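Local coordinates for galectin (Xenopus laevis, PDB 3WUD), which binds beta-galactosides such as lactose as a proto-type galectin with a beta-sandwich fold, at residues A[42-47]-A[64-69]. Sequence-based numbering, arbitrary orientation.
Sequences SNYVIH and NSKEEN. With GAL (beta-D-galactopyranose), chain B.
The ring of Tyr-44 carries Lys-66 on one face: CE stands 3.5 Å above the ring plane, offset toward the rim, in a CH-pi contact. Lys-66 NZ lies off-centre, 4.1 Å from the centroid of the Tyr-44 ring, as a cation-pi partner. A bend at chi3 (65°) turns CE out of the line of the chain, and NZ beyond it donates to Asn-69 OD1 and Ser-41 O, so the long lysine serves both ring and carbonyls. Galactose O4 sits at the edge of the His-47 ring, near its plane, 2.7 Å from His-47 NE2, in a hydrogen bond either could donate; histidine suits because its second nitrogen, ND1, is held by Asn-36 OD1. Amide and carboxylate lie nearly coplanar where Asn-43 ND2 meets the anti lone pair of Glu-68 OE2 at 2.8 Å; Asn-43 OD1 accepts Glu-68 N from above its carbonyl plane. The antiparallel hydrogen-bonded pairs Tyr-44/Lys-66 and His-47/Asn-64 share one face, separated by a one-residue register shift where Val-45 and Ile-46 form a classic beta bulge opposite Leu-37. The amide N-H of Asn-64 ND2 donates almost straight to galactose O6 (2.9 Å), a second anchor. His-47 at axial O4 is consistent with selection of galactose over glucose.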
ATOM      1  N   SER A  42      -5.010  16.049   4.668  1.00 16.53           N
ATOM      2  CA  SER A  42      -5.603  17.040   5.542  1.00 17.40           C
ATOM      3  C   SER A  42      -6.823  16.573   6.294  1.00 16.29           C
ATOM      4  O   SER A  42      -7.310  17.267   7.177  1.00 16.13           O
ATOM      5  CB  SER A  42      -5.963  18.354   4.737  1.00 18.63           C
ATOM      6  OG  SER A  42      -4.739  18.962   4.306  1.00 19.75           O
ATOM      7  N   ASN A  43      -7.307  15.359   5.994  1.00 15.92           N
ATOM      8  CA  ASN A  43      -8.580  14.865   6.458  1.00 14.83           C
ATOM      9  C   ASN A  43      -8.473  13.368   6.861  1.00 15.60           C
ATOM     10  O   ASN A  43      -8.474  12.449   6.055  1.00 13.30           O
ATOM     11  CB  ASN A  43      -9.628  15.049   5.371  1.00 14.70           C
ATOM     12  CG  ASN A  43      -9.989  16.535   5.152  1.00 14.44           C
ATOM     13  OD1 ASN A  43     -10.626  17.121   5.969  1.00 16.50           O
ATOM     14  ND2 ASN A  43      -9.441  17.134   4.142  1.00 19.40           N
ATOM     15  N   TYR A  44      -8.300  13.170   8.158  1.00 15.56           N
ATOM     16  CA  TYR A  44      -8.152  11.835   8.743  1.00 14.26           C
ATOM     17  C   TYR A  44      -9.438  11.568   9.475  1.00 15.18           C
ATOM     18  O   TYR A  44      -9.787  12.208  10.474  1.00 14.02           O
ATOM     19  CB  TYR A  44      -6.967  11.718   9.704  1.00 15.26           C
ATOM     20  CG  TYR A  44      -5.614  12.162   9.243  1.00 13.07           C
ATOM     21  CD1 TYR A  44      -5.172  12.141   7.900  1.00 14.18           C
ATOM     22  CD2 TYR A  44      -4.665  12.546  10.192  1.00 13.69           C
ATOM     23  CE1 TYR A  44      -3.873  12.527   7.532  1.00 17.21           C
ATOM     24  CE2 TYR A  44      -3.356  12.927   9.834  1.00 18.33           C
ATOM     25  CZ  TYR A  44      -2.964  12.905   8.532  1.00 16.09           C
ATOM     26  OH  TYR A  44      -1.678  13.310   8.290  1.00 20.32           O
ATOM     27  N   VAL A  45     -10.155  10.549   8.993  1.00 15.77           N
ATOM     28  CA  VAL A  45     -11.224   9.954   9.749  1.00 15.51           C
ATOM     29  C   VAL A  45     -10.715   9.329  11.059  1.00 15.67           C
ATOM     30  O   VAL A  45     -11.356   9.438  12.072  1.00 18.29           O
ATOM     31  CB  VAL A  45     -12.011   8.899   8.891  1.00 19.73           C
ATOM     32  CG1 VAL A  45     -13.195   8.435   9.679  1.00 20.71           C
ATOM     33  CG2 VAL A  45     -12.538   9.524   7.579  1.00 22.29           C
ATOM     34  N   ILE A  46      -9.569   8.669  11.010  1.00 13.07           N
ATOM     35  CA  ILE A  46      -8.813   8.234  12.244  1.00 13.49           C
ATOM     36  C   ILE A  46      -7.299   8.493  12.119  1.00 13.55           C
ATOM     37  O   ILE A  46      -6.649   8.229  11.129  1.00 13.26           O
ATOM     38  CB  ILE A  46      -9.130   6.771  12.692  1.00 13.31           C
ATOM     39  CG1 ILE A  46      -8.542   6.487  14.095  1.00 15.89           C
ATOM     40  CG2 ILE A  46      -8.603   5.804  11.675  1.00 12.84           C
ATOM     41  CD1 ILE A  46      -9.046   5.149  14.659  1.00 16.92           C
ATOM     42  N   HIS A  47      -6.746   9.019  13.227  1.00 12.96           N
ATOM     43  CA  HIS A  47      -5.357   9.089  13.532  1.00 12.42           C
ATOM     44  C   HIS A  47      -5.241   8.169  14.720  1.00 13.52           C
ATOM     45  O   HIS A  47      -5.827   8.455  15.786  1.00 14.88           O
ATOM     46  CB  HIS A  47      -4.943  10.526  13.882  1.00 12.20           C
ATOM     47  CG  HIS A  47      -3.577  10.661  14.510  1.00 12.86           C
ATOM     48  ND1 HIS A  47      -2.407  10.576  13.793  1.00 15.36           N
ATOM     49  CD2 HIS A  47      -3.230  10.962  15.774  1.00 13.31           C
ATOM     50  CE1 HIS A  47      -1.384  10.840  14.605  1.00 14.36           C
ATOM     51  NE2 HIS A  47      -1.877  11.126  15.790  1.00 14.51           N
ATOM     52  N   ASN A  64      -7.557  10.282  17.277  1.00 13.25           N
ATOM     53  CA  ASN A  64      -8.225  11.523  17.004  1.00 13.39           C
ATOM     54  C   ASN A  64      -8.613  11.595  15.541  1.00 13.24           C
ATOM     55  O   ASN A  64      -8.242  10.756  14.757  1.00 18.32           O
ATOM     56  CB  ASN A  64      -7.270  12.688  17.319  1.00 13.14           C
ATOM     57  CG  ASN A  64      -8.025  13.975  17.707  1.00 13.53           C
ATOM     58  OD1 ASN A  64      -9.161  14.147  17.419  1.00 11.90           O
ATOM     59  ND2 ASN A  64      -7.337  14.917  18.259  1.00 13.38           N
ATOM     60  N   SER A  65      -9.414  12.562  15.198  1.00 14.00           N
ATOM     61  CA  SER A  65      -9.747  12.893  13.825  1.00 13.71           C
ATOM     62  C   SER A  65      -9.013  14.131  13.411  1.00 14.86           C
ATOM     63  O   SER A  65      -8.618  14.946  14.273  1.00 13.68           O
ATOM     64  CB  SER A  65     -11.270  13.138  13.697  1.00 14.01           C
ATOM     65  OG  SER A  65     -11.762  14.182  14.545  1.00 14.63           O
ATOM     66  N   LYS A  66      -8.959  14.411  12.117  1.00 13.14           N
ATOM     67  CA  LYS A  66      -8.393  15.665  11.672  1.00 14.75           C
ATOM     68  C   LYS A  66      -9.234  16.082  10.485  1.00 16.32           C
ATOM     69  O   LYS A  66      -9.281  15.353   9.503  1.00 17.31           O
ATOM     70  CB  LYS A  66      -6.920  15.553  11.288  1.00 14.62           C
ATOM     71  CG  LYS A  66      -6.254  16.943  11.034  1.00 16.75           C
ATOM     72  CD  LYS A  66      -4.814  16.857  10.647  1.00 16.91           C
ATOM     73  CE  LYS A  66      -4.599  16.175   9.343  1.00 16.06           C
ATOM     74  NZ  LYS A  66      -3.288  16.490   8.730  1.00 16.25           N
ATOM     75  N   GLU A  67      -9.813  17.251  10.558  1.00 15.81           N
ATOM     76  CA  GLU A  67     -10.693  17.765   9.488  1.00 17.35           C
ATOM     77  C   GLU A  67     -10.123  19.091   9.030  1.00 16.33           C
ATOM     78  O   GLU A  67      -9.993  20.026   9.819  1.00 13.11           O
ATOM     79  CB  GLU A  67     -12.074  17.958  10.056  1.00 20.80           C
ATOM     80  CG  GLU A  67     -13.151  18.218   9.019  1.00 27.62           C
ATOM     81  CD  GLU A  67     -14.541  17.885   9.595  1.00 33.61           C
ATOM     82  OE1 GLU A  67     -15.501  18.534   9.222  1.00 36.19           O
ATOM     83  OE2 GLU A  67     -14.660  16.952  10.444  1.00 49.94           O
ATOM     84  N   GLU A  68      -9.774  19.154   7.772  1.00 15.56           N
ATOM     85  CA  GLU A  68      -9.175  20.316   7.120  1.00 18.63           C
ATOM     86  C   GLU A  68      -8.028  20.804   7.994  1.00 17.45           C
ATOM     87  O   GLU A  68      -7.879  22.026   8.303  1.00 14.03           O
ATOM     88  CB  GLU A  68     -10.246  21.398   6.788  1.00 24.52           C
ATOM     89  CG  GLU A  68     -11.070  21.000   5.559  1.00 27.37           C
ATOM     90  CD  GLU A  68     -10.271  20.985   4.243  1.00 34.17           C
ATOM     91  OE1 GLU A  68     -10.324  22.045   3.538  1.00 40.28           O
ATOM     92  OE2 GLU A  68      -9.609  19.963   3.872  1.00 32.40           O
ATOM     93  N   ASN A  69      -7.232  19.813   8.343  1.00 15.62           N
ATOM     94  CA  ASN A  69      -6.005  20.059   9.186  1.00 16.18           C
ATOM     95  C   ASN A  69      -6.176  20.440  10.637  1.00 15.35           C
ATOM     96  O   ASN A  69      -5.181  20.713  11.341  1.00 17.92           O
ATOM     97  CB  ASN A  69      -5.047  21.011   8.535  1.00 19.04           C
ATOM     98  CG  ASN A  69      -4.190  20.328   7.534  1.00 24.03           C
ATOM     99  OD1 ASN A  69      -3.805  19.156   7.726  1.00 24.64           O
ATOM    100  ND2 ASN A  69      -3.939  20.986   6.448  1.00 26.61           N
TER
HETATM  101  C1  GAL B   2      -0.716  15.676  19.556  1.00 17.14           C
HETATM  102  C2  GAL B   2       0.416  15.145  18.688  1.00 19.74           C
HETATM  103  C3  GAL B   2      -0.008  14.826  17.255  1.00 16.22           C
HETATM  104  C4  GAL B   2      -1.288  13.980  17.305  1.00 17.27           C
HETATM  105  C5  GAL B   2      -2.321  14.659  18.216  1.00 15.40           C
HETATM  106  C6  GAL B   2      -3.633  13.922  18.370  1.00 14.87           C
HETATM  107  O2  GAL B   2       1.448  16.120  18.604  1.00 19.09           O
HETATM  108  O3  GAL B   2       1.076  14.233  16.564  1.00 17.40           O
HETATM  109  O4  GAL B   2      -0.990  12.673  17.814  1.00 16.75           O
HETATM  110  O5  GAL B   2      -1.852  14.835  19.559  1.00 15.01           O
HETATM  111  O6  GAL B   2      -4.568  14.582  19.201  1.00 16.76           O